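Local coordinates for CELL division protein FTSZ homolog 1 (Methanocaldococcus jannaschii, PDB 1W5A) that binds GTP and, as a member of the FtsZ family, probably hydrolyses it while polymerising into the contractile Z ring at the site of cell division, at residues A[157-162]-A[190-195]; A[249-254]-A[332-337]; A[40-45]-A[124-129]; A[284-289]-A[316-321]; A[60-65]-A[227-232]. One frame throughout, in Å; residues are numbered along the deposited sequence.

Contact 1 of 5, residues A[157-162]-A[190-195]; sequences VVTLPF and IPNEKL. With GTP (guanosine-5'-triphosphate), chain C.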
# COMPACT_ATOMS: atom_id res chain seq x y z
N VAL A 157 -0.88 2.55 2.67
CA VAL A 157 -0.52 2.91 1.32
C VAL A 157 -1.58 3.93 0.95
O VAL A 157 -2.74 3.60 0.71
CB VAL A 157 -0.58 1.72 0.33
CG1 VAL A 157 -0.15 2.19 -1.06
CG2 VAL A 157 0.35 0.59 0.79
N VAL A 158 -1.17 5.20 0.93
CA VAL A 158 -2.08 6.28 0.64
C VAL A 158 -1.57 7.21 -0.46
O VAL A 158 -0.37 7.24 -0.76
CB VAL A 158 -2.34 7.12 1.90
CG1 VAL A 158 -2.86 6.21 3.00
CG2 VAL A 158 -1.03 7.80 2.38
N THR A 159 -2.48 7.96 -1.06
CA THR A 159 -2.13 8.89 -2.12
C THR A 159 -2.37 10.32 -1.66
O THR A 159 -3.20 10.58 -0.81
CB THR A 159 -2.97 8.68 -3.39
OG1 THR A 159 -4.33 9.02 -3.10
CG2 THR A 159 -2.89 7.25 -3.87
N LEU A 160 -1.62 11.25 -2.24
CA LEU A 160 -1.76 12.67 -1.95
C LEU A 160 -2.52 13.16 -3.18
O LEU A 160 -2.33 12.63 -4.27
CB LEU A 160 -0.39 13.33 -1.83
CG LEU A 160 0.17 13.60 -0.42
CD1 LEU A 160 -0.28 12.55 0.57
CD2 LEU A 160 1.68 13.67 -0.51
N PRO A 161 -3.38 14.17 -3.02
CA PRO A 161 -4.16 14.69 -4.14
C PRO A 161 -3.37 15.44 -5.22
O PRO A 161 -2.24 15.87 -5.01
CB PRO A 161 -5.17 15.59 -3.45
CG PRO A 161 -4.33 16.18 -2.32
CD PRO A 161 -3.56 14.98 -1.80
N PHE A 162 -4.00 15.58 -6.39
CA PHE A 162 -3.41 16.31 -7.52
C PHE A 162 -3.49 17.78 -7.15
O PHE A 162 -4.39 18.17 -6.41
CB PHE A 162 -4.23 16.12 -8.78
CG PHE A 162 -4.21 14.73 -9.34
CD1 PHE A 162 -3.17 14.32 -10.16
CD2 PHE A 162 -5.26 13.85 -9.09
CE1 PHE A 162 -3.18 13.05 -10.73
CE2 PHE A 162 -5.28 12.58 -9.65
CZ PHE A 162 -4.24 12.18 -10.48
N ILE A 190 2.11 7.91 -2.07
CA ILE A 190 2.15 8.06 -3.52
C ILE A 190 1.59 9.43 -3.90
O ILE A 190 0.39 9.68 -3.74
CB ILE A 190 1.30 6.98 -4.20
CG1 ILE A 190 1.82 5.59 -3.82
CG2 ILE A 190 1.32 7.17 -5.71
CD1 ILE A 190 0.80 4.46 -4.09
N PRO A 191 2.43 10.33 -4.43
CA PRO A 191 1.97 11.67 -4.82
C PRO A 191 1.33 11.64 -6.19
O PRO A 191 2.04 11.57 -7.19
CB PRO A 191 3.25 12.51 -4.82
CG PRO A 191 4.37 11.54 -4.38
CD PRO A 191 3.86 10.17 -4.70
N ASN A 192 0.00 11.71 -6.24
CA ASN A 192 -0.72 11.68 -7.50
C ASN A 192 -0.20 12.68 -8.53
O ASN A 192 -0.15 12.38 -9.72
CB ASN A 192 -2.21 11.93 -7.26
CG ASN A 192 -2.95 10.65 -6.88
OD1 ASN A 192 -4.10 10.70 -6.43
ND2 ASN A 192 -2.31 9.51 -7.06
N GLU A 193 0.19 13.87 -8.07
CA GLU A 193 0.70 14.91 -8.95
C GLU A 193 1.84 14.42 -9.85
O GLU A 193 1.95 14.83 -11.00
CB GLU A 193 1.17 16.10 -8.12
CG GLU A 193 1.56 17.34 -8.92
CD GLU A 193 0.46 17.80 -9.87
OE1 GLU A 193 -0.73 17.78 -9.49
OE2 GLU A 193 0.82 18.21 -11.00
N LYS A 194 2.68 13.53 -9.33
CA LYS A 194 3.80 13.00 -10.09
C LYS A 194 3.33 12.13 -11.25
O LYS A 194 4.10 11.82 -12.16
CB LYS A 194 4.73 12.16 -9.20
CG LYS A 194 5.16 12.83 -7.90
CD LYS A 194 5.84 14.16 -8.12
CE LYS A 194 7.18 14.02 -8.79
NZ LYS A 194 7.94 15.30 -8.74
N LEU A 195 2.07 11.71 -11.21
CA LEU A 195 1.53 10.89 -12.29
C LEU A 195 1.61 11.64 -13.63
O LEU A 195 1.74 11.02 -14.68
CB LEU A 195 0.08 10.51 -11.97
CG LEU A 195 -0.28 9.13 -11.39
CD1 LEU A 195 0.91 8.44 -10.75
CD2 LEU A 195 -1.39 9.31 -10.37
PG GTP C . -15.58 12.32 2.07
O1G GTP C . -15.28 13.81 2.38
O2G GTP C . -16.31 12.20 0.71
O3G GTP C . -16.52 11.73 3.12
O3B GTP C . -14.13 11.51 2.09
PB GTP C . -13.57 10.28 1.14
O1B GTP C . -14.65 9.37 0.71
O2B GTP C . -12.43 9.67 1.94
O3A GTP C . -12.96 10.93 -0.13
PA GTP C . -12.47 10.34 -1.48
O1A GTP C . -13.53 10.50 -2.52
O2A GTP C . -11.87 9.03 -1.29
O5' GTP C . -11.35 11.47 -1.89
C5' GTP C . -10.06 11.55 -1.31
C4' GTP C . -9.01 11.77 -2.39
O4' GTP C . -8.89 10.57 -3.18
C3' GTP C . -9.35 12.89 -3.38
O3' GTP C . -8.81 14.12 -2.92
C2' GTP C . -8.59 12.44 -4.64
O2' GTP C . -7.20 12.76 -4.51
C1' GTP C . -8.67 10.92 -4.53
N9 GTP C . -9.69 10.28 -5.37
C8 GTP C . -11.07 10.49 -5.35
N7 GTP C . -11.70 9.79 -6.26
C5 GTP C . -10.77 8.84 -6.63
C6 GTP C . -10.89 7.64 -7.37
O6 GTP C . -11.91 7.16 -7.86
N1 GTP C . -9.66 6.96 -7.49
C2 GTP C . -8.47 7.34 -6.88
N2 GTP C . -7.41 6.59 -7.10
N3 GTP C . -8.33 8.47 -6.23
C4 GTP C . -9.51 9.13 -6.06
O HOH W 1 -5.56 8.45 -5.51
O HOH W 2 0.19 14.58 -5.14
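Phe162 turns its ring away from its own carbonyl carbon (chi1 -68°), which swings the ring under Asn192 CB, while chi1 of Asn192 (-84°) turns its amide so that OD1 faces a water shared with Thr159. The resulting CH-pi contact puts Asn192 CB 3.7 Å from the centroid of the Phe162 ring, almost on the normal, with the amide plane inclined only 27° to the ring. Farther along the ring, Phe162 CZ reaches Leu195 CD2, 4.0 Å away. An aromatic ring suits this place because one flat surface can receive a CH2 while its far end joins the aliphatic core.

Behind the ring, strands 153-160 and 186-191 pair in parallel as the last two strands of the GTPase sheet. Ile190 N donates to Val158 O (2.9 Å), Leu160 N to Ile190 O, and Asn192 N to Leu160 O. Pro191, lacking an N-H, is tolerated because its nitrogen faces away from this neighbour. Where the strands end, a water receives the Glu193 N-H and donates to Pro161 O, while Glu193 OE1 takes the amide of Val163.

Two polar side chains reach the nucleotide through a water. Thr159 OG1 donates to it (2.8 Å), and it donates to Asn192 OD1 (2.8 Å). The water also accepts a hydrogen from N2 of GTP, at 3.1 Å. The side-chain amide oxygen of Asn192, by accepting from the water, orients it as an acceptor for the exocyclic amine that marks guanine, consistent with an indirect part in recognising the base.

Contact 2 of 5, residues A[249-254]-A[332-337]; sequences AMIGIG and RVLLVI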
# COMPACT_ATOMS: atom_id res chain seq x y z
N ALA A 249 7.72 5.66 3.45
CA ALA A 249 8.20 4.97 2.25
C ALA A 249 7.56 5.48 0.95
O ALA A 249 6.46 6.04 0.97
CB ALA A 249 7.97 3.47 2.38
N MET A 250 8.25 5.26 -0.17
CA MET A 250 7.75 5.68 -1.47
C MET A 250 8.00 4.56 -2.48
O MET A 250 8.84 3.70 -2.27
CB MET A 250 8.43 7.00 -1.88
CG MET A 250 7.97 8.18 -1.03
SD MET A 250 8.75 9.78 -1.36
CE MET A 250 7.87 10.25 -2.85
N ILE A 251 7.27 4.58 -3.59
CA ILE A 251 7.41 3.51 -4.56
C ILE A 251 7.92 3.93 -5.93
O ILE A 251 7.91 5.11 -6.29
CB ILE A 251 6.06 2.77 -4.81
CG1 ILE A 251 5.13 3.65 -5.66
CG2 ILE A 251 5.36 2.46 -3.47
CD1 ILE A 251 3.86 2.95 -6.15
N GLY A 252 8.35 2.93 -6.69
CA GLY A 252 8.83 3.11 -8.04
C GLY A 252 8.21 1.97 -8.83
O GLY A 252 8.15 0.84 -8.34
N ILE A 253 7.72 2.26 -10.03
CA ILE A 253 7.13 1.23 -10.86
C ILE A 253 7.77 1.28 -12.24
O ILE A 253 7.98 2.36 -12.80
CB ILE A 253 5.60 1.41 -11.04
CG1 ILE A 253 4.90 1.33 -9.68
CG2 ILE A 253 5.05 0.32 -11.96
CD1 ILE A 253 3.37 1.43 -9.76
N GLY A 254 8.09 0.12 -12.78
CA GLY A 254 8.68 0.08 -14.10
C GLY A 254 8.39 -1.25 -14.75
O GLY A 254 8.28 -2.26 -14.06
N ARG A 332 7.40 -6.68 -14.88
CA ARG A 332 7.06 -5.53 -14.06
C ARG A 332 7.86 -5.53 -12.76
O ARG A 332 8.09 -6.58 -12.16
CB ARG A 332 5.57 -5.53 -13.75
CG ARG A 332 5.13 -4.39 -12.87
CD ARG A 332 3.64 -4.47 -12.64
NE ARG A 332 2.91 -4.18 -13.87
CZ ARG A 332 1.85 -4.88 -14.28
NH1 ARG A 332 1.41 -5.90 -13.55
NH2 ARG A 332 1.24 -4.55 -15.41
N VAL A 333 8.28 -4.35 -12.33
CA VAL A 333 9.04 -4.22 -11.10
C VAL A 333 8.42 -3.19 -10.18
O VAL A 333 8.22 -2.04 -10.57
CB VAL A 333 10.51 -3.81 -11.38
CG1 VAL A 333 11.23 -3.54 -10.07
CG2 VAL A 333 11.23 -4.91 -12.15
N LEU A 334 8.08 -3.62 -8.97
CA LEU A 334 7.52 -2.72 -7.97
C LEU A 334 8.63 -2.51 -6.95
O LEU A 334 9.19 -3.47 -6.42
CB LEU A 334 6.31 -3.34 -7.26
CG LEU A 334 5.85 -2.55 -6.03
CD1 LEU A 334 5.33 -1.19 -6.47
CD2 LEU A 334 4.75 -3.33 -5.27
N LEU A 335 8.94 -1.26 -6.69
CA LEU A 335 9.98 -0.91 -5.73
C LEU A 335 9.36 -0.14 -4.57
O LEU A 335 8.54 0.75 -4.76
CB LEU A 335 11.03 -0.03 -6.42
CG LEU A 335 12.45 -0.56 -6.64
CD1 LEU A 335 12.42 -1.95 -7.26
CD2 LEU A 335 13.22 0.41 -7.54
N VAL A 336 9.75 -0.50 -3.35
CA VAL A 336 9.28 0.18 -2.16
C VAL A 336 10.51 0.54 -1.33
O VAL A 336 11.18 -0.34 -0.80
CB VAL A 336 8.32 -0.71 -1.33
CG1 VAL A 336 7.73 0.10 -0.19
CG2 VAL A 336 7.21 -1.25 -2.22
N ILE A 337 10.82 1.83 -1.26
CA ILE A 337 11.98 2.28 -0.50
C ILE A 337 11.53 2.84 0.85
O ILE A 337 10.78 3.82 0.92
CB ILE A 337 12.76 3.37 -1.28
CG1 ILE A 337 13.13 2.86 -2.68
CG2 ILE A 337 14.00 3.73 -0.55
CD1 ILE A 337 13.74 1.48 -2.71
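Ile251 and Val336 face each other as a non-hydrogen-bonded pair in the mixed four-stranded sheet of the FtsZ C-terminal domain, where strand 249-256 lies at one border and runs antiparallel to strand 331-338. The Ile251 side chain can be followed outward. Its CB sits 3.2 Å from Leu335 O, with Leu334 CD1 more distant at 4.4 Å. The CG2 branch leans across the strand pair to Val336 CG2, 4.3 Å away. CG1, placed between the backbone N and the carbonyl carbon (chi1 75°), heads out of this pair, and the tip CD1 meets the Ile190 side chain of the GTPase domain. A branched, wholly apolar residue fits here, since one arm serves its own sheet and the other the domain boundary, where Val214 and Ala218 of helix 207-227 also touch it.

Next along the same face, Ile253 CG1 and Leu334 CD1 pass at an angle, 4.1 Å apart. The other face carries glycines at alternate positions of strand 249-256, and Gly252 presents only backbone to Leu335, whose CB lies 3.6 Å from Gly252 O. At the far end Arg332 extends its guanidinium to a salt bridge with Glu255. Six backbone hydrogen bonds knit the strands, two for each of the pairs Met250-Ile337, Gly252-Leu335 and Gly254-Val333; in the last, Val333 N lies 2.7 Å from Gly254 O.

Contact 3 of 5, residues A[40-45]-A[124-129]; sequences ITVVGC and MVFITC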
# COMPACT_ATOMS: atom_id res chain seq x y z
N ILE A 40 -3.59 -11.68 6.71
CA ILE A 40 -3.44 -10.36 6.15
C ILE A 40 -4.79 -9.76 5.78
O ILE A 40 -5.62 -10.40 5.13
CB ILE A 40 -2.55 -10.40 4.90
CG1 ILE A 40 -1.14 -10.86 5.29
CG2 ILE A 40 -2.52 -9.03 4.24
CD1 ILE A 40 -0.18 -10.93 4.13
N THR A 41 -5.01 -8.52 6.19
CA THR A 41 -6.25 -7.84 5.91
C THR A 41 -5.98 -6.48 5.28
O THR A 41 -5.17 -5.70 5.78
CB THR A 41 -7.08 -7.65 7.19
OG1 THR A 41 -7.32 -8.93 7.78
CG2 THR A 41 -8.40 -6.99 6.88
N VAL A 42 -6.64 -6.20 4.16
CA VAL A 42 -6.48 -4.92 3.50
C VAL A 42 -7.73 -4.10 3.77
O VAL A 42 -8.84 -4.56 3.48
CB VAL A 42 -6.31 -5.05 1.97
CG1 VAL A 42 -6.18 -3.66 1.35
CG2 VAL A 42 -5.08 -5.88 1.65
N VAL A 43 -7.56 -2.91 4.33
CA VAL A 43 -8.68 -2.04 4.65
C VAL A 43 -8.67 -0.75 3.82
O VAL A 43 -7.69 -0.00 3.86
CB VAL A 43 -8.68 -1.63 6.13
CG1 VAL A 43 -9.89 -0.79 6.42
CG2 VAL A 43 -8.65 -2.84 7.02
N GLY A 44 -9.75 -0.50 3.09
CA GLY A 44 -9.86 0.72 2.30
C GLY A 44 -10.88 1.67 2.94
O GLY A 44 -12.01 1.26 3.21
N CYS A 45 -10.49 2.92 3.17
CA CYS A 45 -11.38 3.91 3.79
C CYS A 45 -11.78 5.00 2.81
O CYS A 45 -10.96 5.46 2.03
CB CYS A 45 -10.69 4.56 4.99
SG CYS A 45 -9.84 3.39 6.08
N MET A 124 -1.10 -8.78 9.92
CA MET A 124 -0.71 -7.58 9.20
C MET A 124 -1.93 -6.90 8.63
O MET A 124 -2.85 -7.56 8.15
CB MET A 124 0.25 -7.97 8.08
CG MET A 124 0.74 -6.83 7.22
SD MET A 124 2.10 -7.41 6.20
CE MET A 124 2.87 -5.87 5.80
N VAL A 125 -1.95 -5.58 8.69
CA VAL A 125 -3.06 -4.80 8.17
C VAL A 125 -2.59 -3.72 7.21
O VAL A 125 -1.70 -2.92 7.53
CB VAL A 125 -3.83 -4.11 9.30
CG1 VAL A 125 -4.97 -3.29 8.72
CG2 VAL A 125 -4.32 -5.13 10.31
N PHE A 126 -3.19 -3.69 6.02
CA PHE A 126 -2.86 -2.67 5.04
C PHE A 126 -4.01 -1.67 4.99
O PHE A 126 -5.15 -2.04 4.72
CB PHE A 126 -2.69 -3.28 3.65
CG PHE A 126 -1.41 -4.03 3.47
CD1 PHE A 126 -1.24 -5.28 4.06
CD2 PHE A 126 -0.39 -3.50 2.69
CE1 PHE A 126 -0.05 -5.99 3.87
CE2 PHE A 126 0.80 -4.20 2.50
CZ PHE A 126 0.97 -5.45 3.09
N ILE A 127 -3.71 -0.41 5.27
CA ILE A 127 -4.72 0.63 5.26
C ILE A 127 -4.50 1.46 4.01
O ILE A 127 -3.43 2.05 3.82
CB ILE A 127 -4.58 1.56 6.47
CG1 ILE A 127 -4.60 0.75 7.75
CG2 ILE A 127 -5.69 2.57 6.48
CD1 ILE A 127 -4.33 1.59 8.98
N THR A 128 -5.51 1.53 3.15
CA THR A 128 -5.33 2.29 1.93
C THR A 128 -6.48 3.26 1.77
O THR A 128 -7.61 2.98 2.16
CB THR A 128 -5.24 1.36 0.69
OG1 THR A 128 -4.86 2.12 -0.46
CG2 THR A 128 -6.57 0.69 0.42
N CYS A 129 -6.17 4.43 1.21
CA CYS A 129 -7.19 5.43 0.98
C CYS A 129 -6.58 6.57 0.19
O CYS A 129 -5.38 6.56 -0.10
CB CYS A 129 -7.72 5.96 2.32
SG CYS A 129 -6.60 7.16 3.13
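From Thr41 N to Cys45 N, five backbone hydrogen bonds join strands 40-45 and 124-129, whose axes run parallel within 20° and approach to 4.6 Å. They are central neighbours in the Rossmann-like parallel sheet of the GTPase domain, and beta-branched residues, well suited to extended backbone, dominate them. On one face Ile40 CG2 rests obliquely against Phe126 CE1 at 3.9 Å, and Val42 CG2 packs on Phe126 CB at 4.1 Å. The phenylalanine side chain thus meets two residues of the other strand, Ile40 at the ring and Val42 at CB, while Ile226 of helix 207-227 covers Ile40 and Met124.

The second face holds Val43 CG2 against Val125 CG1 (4.1 Å), beneath helix 135-149, whose Val143 and Ala144 touch Ile127. Toward the nucleotide end the residues become smaller. Gly44 fits the glycine-rich pattern that leads to the GTP-binding residues Gly47 and Ala48, and the methyl of Thr128 lies against its CA. That threonine sets OG1 anti to its N (chi1 -171°) to bond with Val157 O on the next strand, which leaves Thr128 CG2 lying 3.8 Å from Gly44 CA.

Contact 4 of 5, residues A[284-289]-A[316-321]; sequences GALIHV and TIIWGA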
# COMPACT_ATOMS: atom_id res chain seq x y z
N GLY A 284 15.95 0.55 3.90
CA GLY A 284 15.58 -0.75 3.37
C GLY A 284 14.73 -0.70 2.11
O GLY A 284 14.42 0.36 1.58
N ALA A 285 14.35 -1.88 1.62
CA ALA A 285 13.55 -1.95 0.41
C ALA A 285 12.86 -3.29 0.23
O ALA A 285 13.37 -4.32 0.67
CB ALA A 285 14.42 -1.65 -0.83
N LEU A 286 11.70 -3.25 -0.41
CA LEU A 286 10.93 -4.45 -0.71
C LEU A 286 10.84 -4.40 -2.22
O LEU A 286 10.41 -3.39 -2.79
CB LEU A 286 9.54 -4.36 -0.08
CG LEU A 286 9.48 -4.37 1.45
CD1 LEU A 286 8.60 -3.24 1.93
CD2 LEU A 286 8.93 -5.70 1.92
N ILE A 287 11.28 -5.47 -2.88
CA ILE A 287 11.28 -5.54 -4.33
C ILE A 287 10.41 -6.68 -4.82
O ILE A 287 10.58 -7.81 -4.41
CB ILE A 287 12.72 -5.77 -4.87
CG1 ILE A 287 13.68 -4.74 -4.28
CG2 ILE A 287 12.72 -5.68 -6.39
CD1 ILE A 287 15.11 -4.88 -4.76
N HIS A 288 9.47 -6.38 -5.71
CA HIS A 288 8.61 -7.43 -6.25
C HIS A 288 8.74 -7.50 -7.76
O HIS A 288 8.28 -6.61 -8.48
CB HIS A 288 7.15 -7.19 -5.85
CG HIS A 288 6.26 -8.37 -6.11
ND1 HIS A 288 4.97 -8.45 -5.62
CD2 HIS A 288 6.46 -9.50 -6.83
CE1 HIS A 288 4.42 -9.58 -6.02
NE2 HIS A 288 5.30 -10.24 -6.76
N VAL A 289 9.36 -8.56 -8.25
CA VAL A 289 9.53 -8.72 -9.69
C VAL A 289 8.41 -9.60 -10.20
O VAL A 289 8.21 -10.71 -9.71
CB VAL A 289 10.88 -9.38 -10.03
CG1 VAL A 289 11.02 -9.49 -11.52
CG2 VAL A 289 12.02 -8.56 -9.47
N THR A 316 18.46 -3.27 4.32
CA THR A 316 17.90 -4.61 4.23
C THR A 316 16.95 -4.65 3.04
O THR A 316 16.04 -3.82 2.93
CB THR A 316 17.13 -5.01 5.50
OG1 THR A 316 18.05 -5.15 6.59
CG2 THR A 316 16.41 -6.33 5.28
N ILE A 317 17.18 -5.62 2.17
CA ILE A 317 16.38 -5.78 0.96
C ILE A 317 15.62 -7.09 0.95
O ILE A 317 16.22 -8.17 1.02
CB ILE A 317 17.27 -5.77 -0.29
CG1 ILE A 317 18.02 -4.44 -0.39
CG2 ILE A 317 16.42 -6.03 -1.52
CD1 ILE A 317 19.01 -4.40 -1.53
N ILE A 318 14.30 -7.00 0.86
CA ILE A 318 13.47 -8.18 0.78
C ILE A 318 12.95 -8.22 -0.64
O ILE A 318 12.51 -7.20 -1.16
CB ILE A 318 12.31 -8.08 1.75
CG1 ILE A 318 12.84 -8.11 3.18
CG2 ILE A 318 11.34 -9.23 1.52
CD1 ILE A 318 11.79 -7.84 4.20
N TRP A 319 13.00 -9.38 -1.29
CA TRP A 319 12.53 -9.46 -2.67
C TRP A 319 11.88 -10.78 -3.03
O TRP A 319 12.17 -11.81 -2.44
CB TRP A 319 13.69 -9.20 -3.64
CG TRP A 319 14.77 -10.23 -3.55
CD1 TRP A 319 15.74 -10.33 -2.59
CD2 TRP A 319 14.97 -11.34 -4.44
NE1 TRP A 319 16.53 -11.44 -2.82
CE2 TRP A 319 16.08 -12.07 -3.95
CE3 TRP A 319 14.33 -11.79 -5.60
CZ2 TRP A 319 16.55 -13.24 -4.57
CZ3 TRP A 319 14.80 -12.94 -6.23
CH2 TRP A 319 15.90 -13.65 -5.71
N GLY A 320 11.02 -10.73 -4.04
CA GLY A 320 10.35 -11.93 -4.52
C GLY A 320 10.14 -11.82 -6.01
O GLY A 320 10.34 -10.75 -6.59
N ALA A 321 9.74 -12.92 -6.65
CA ALA A 321 9.50 -12.93 -8.08
C ALA A 321 8.37 -13.92 -8.36
O ALA A 321 8.49 -15.11 -8.10
CB ALA A 321 10.77 -13.36 -8.83
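Ile287 is the residue most deeply engaged here, and its branches divide the work. Its CB lies 3.8 Å from Trp319 CB, while CD1 crosses obliquely to Ile317 CG2, 3.7 Å away. The indole of Trp319 itself swings off this strand, because chi1 of 63° sets CG between the backbone N and the carbonyl carbon; it packs on Ala300 and Val304 of helix 297-308 instead. The Ile287 backbone bonds through both its polar atoms, its N donating to Ile318 O at 2.7 Å and its O receiving Gly320 N at 3.0 Å.

Strands 284-291 and 316-323 are the pair of adjacent parallel strands in the mixed C-terminal domain sheet, and helix 297-308 joins them as a beta-alpha-beta crossover. Ile318, on the opposite face from Ile287, lies side by side with Leu286, both pointing the same way, with Leu286 CD2 4.1 Å from Ile318 CB. Helix 236-243 roofs this pair through Val242 and Met243, so long aliphatic chains are at home. Val289 returns to the Ile287 face: its CB is 4.2 Å from Ala321 CB, a methyl that also touches Leu295. Next to it, Gly320 O accepts Val289 N at 2.9 Å.

Contact 5 of 5, residues A[60-65]-A[227-232]; sequences GIEGAK and TKDGLI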
# COMPACT_ATOMS: atom_id res chain seq x y z
N GLY A 60 -9.51 -10.48 -7.38
CA GLY A 60 -9.08 -11.45 -6.38
C GLY A 60 -7.65 -11.43 -5.89
O GLY A 60 -6.81 -12.19 -6.38
N ILE A 61 -7.37 -10.57 -4.90
CA ILE A 61 -6.04 -10.47 -4.32
C ILE A 61 -5.78 -11.74 -3.52
O ILE A 61 -6.67 -12.24 -2.83
CB ILE A 61 -5.95 -9.24 -3.41
CG1 ILE A 61 -4.53 -9.11 -2.85
CG2 ILE A 61 -7.00 -9.32 -2.30
CD1 ILE A 61 -4.32 -7.85 -2.06
N GLU A 62 -4.56 -12.26 -3.60
CA GLU A 62 -4.20 -13.51 -2.93
C GLU A 62 -3.94 -13.50 -1.41
O GLU A 62 -3.27 -12.61 -0.88
CB GLU A 62 -2.99 -14.10 -3.64
CG GLU A 62 -2.94 -15.61 -3.63
CD GLU A 62 -2.13 -16.16 -4.79
OE1 GLU A 62 -2.43 -15.83 -5.96
OE2 GLU A 62 -1.18 -16.93 -4.54
N GLY A 63 -4.49 -14.50 -0.73
CA GLY A 63 -4.31 -14.65 0.70
C GLY A 63 -4.52 -13.43 1.55
O GLY A 63 -3.76 -13.18 2.49
N ALA A 64 -5.55 -12.65 1.24
CA ALA A 64 -5.84 -11.45 1.99
C ALA A 64 -7.34 -11.16 2.04
O ALA A 64 -8.05 -11.29 1.05
CB ALA A 64 -5.10 -10.25 1.38
N LYS A 65 -7.80 -10.76 3.22
CA LYS A 65 -9.19 -10.42 3.43
C LYS A 65 -9.36 -8.94 3.10
O LYS A 65 -8.48 -8.12 3.38
CB LYS A 65 -9.55 -10.69 4.90
CG LYS A 65 -10.94 -10.26 5.34
CD LYS A 65 -11.05 -10.38 6.86
CE LYS A 65 -12.41 -9.92 7.37
NZ LYS A 65 -12.45 -9.96 8.87
N THR A 227 2.21 -13.04 0.01
CA THR A 227 1.29 -14.18 -0.06
C THR A 227 1.33 -15.05 -1.31
O THR A 227 0.81 -16.17 -1.31
CB THR A 227 -0.17 -13.68 0.10
OG1 THR A 227 -0.53 -12.91 -1.05
CG2 THR A 227 -0.31 -12.80 1.33
N LYS A 228 1.93 -14.56 -2.38
CA LYS A 228 1.93 -15.34 -3.61
C LYS A 228 3.17 -16.20 -3.83
O LYS A 228 4.30 -15.73 -3.70
CB LYS A 228 1.70 -14.42 -4.80
CG LYS A 228 1.49 -15.13 -6.13
CD LYS A 228 1.00 -14.14 -7.18
CE LYS A 228 1.03 -14.75 -8.57
NZ LYS A 228 0.52 -13.80 -9.60
N ASP A 229 2.94 -17.46 -4.17
CA ASP A 229 4.03 -18.38 -4.43
C ASP A 229 4.82 -17.85 -5.62
O ASP A 229 4.24 -17.46 -6.63
CB ASP A 229 3.48 -19.78 -4.75
CG ASP A 229 2.76 -20.41 -3.57
OD1 ASP A 229 1.82 -19.79 -3.03
OD2 ASP A 229 3.15 -21.53 -3.17
N GLY A 230 6.14 -17.83 -5.50
CA GLY A 230 6.96 -17.34 -6.58
C GLY A 230 8.17 -18.21 -6.85
O GLY A 230 8.25 -19.35 -6.37
N LEU A 231 9.11 -17.67 -7.62
CA LEU A 231 10.32 -18.41 -7.96
C LEU A 231 11.25 -18.49 -6.77
O LEU A 231 12.23 -19.23 -6.79
CB LEU A 231 11.04 -17.75 -9.15
CG LEU A 231 10.20 -17.65 -10.43
CD1 LEU A 231 11.10 -17.23 -11.58
CD2 LEU A 231 9.52 -18.99 -10.75
N ILE A 232 10.94 -17.72 -5.74
CA ILE A 232 11.75 -17.72 -4.53
C ILE A 232 10.86 -17.41 -3.34
O ILE A 232 9.85 -16.72 -3.48
CB ILE A 232 12.90 -16.69 -4.60
CG1 ILE A 232 13.91 -16.96 -3.50
CG2 ILE A 232 12.35 -15.28 -4.46
CD1 ILE A 232 15.15 -16.08 -3.58
O HOH W 3 0.16 -18.95 -5.10
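Gly63 and Thr227 bring their CA atoms to 5.7 Å where two irregular segments meet at the surface. Segment 60-65 leaves helix 46-58 through Gly60, whose positive phi closes a Schellman motif, and bends again at Gly63 (phi 47°), a conformation that glycine adopts easily. Segment 227-232 begins in the last turn of helix 207-227 and leaves it at Lys228.

The side chain of Thr227 makes the central bond. Its OG1, set between the backbone N and the carbonyl carbon (chi1 68°), donates to Glu62 O at 2.8 Å. The hydroxyl approaches from above the carbonyl plane, 63° out of it, and it also has a weak bond with Val223 O one helical turn back. The Thr227 side chain touches Ile40 as well, so a single threonine supplies both a polar and an apolar arm.

Glu62 extends across Lys228 at about a right angle, with OE2 3.6 Å from Lys228 CG. The touch is with the aliphatic chain; Lys228 NZ goes on to Ile323 O. Glu62 OE2 stands 4.4 Å from Asp229 OD1. A water donates to Asp229 OD1 at 2.8 Å and lies unusually close to Glu62 OE2, a less certain leg; it probably eases the repulsion between the carboxylates. Charged side chains suit this edge of the surface, where water can reach the carboxylates.

Glu62 N bonds to Glu224 OE2, also on helix 207-227. The contact thus fastens the helix-to-strand turn of a Rossmann-like beta-alpha-beta unit, strand 40-45, helix 46-58 and strand 65-70, to the end of the long core helix lying between the two domains of FtsZ and tubulin.

From the N terminus, strand 40-45 opens contact 3, and segment 60-65 opens contact 5 before strand 124-130 closes contact 3. Contact 5 waits until residue 227, so the two cross, tying the GTPase sheet to the end of helix 207-227. Contact 1 opens and closes inside the loop of contact 5, adding the border strand to the same sheet, where strands 124-130 and 153-160 are neighbours. Contact 2 then opens the C-terminal domain and encloses contact 4; they share a sheet through strands 331-338 and 284-291. Contacts 1 and 2 touch across the domain boundary, and segment 227-232 of contact 5 reaches strand 316-323 of contact 4.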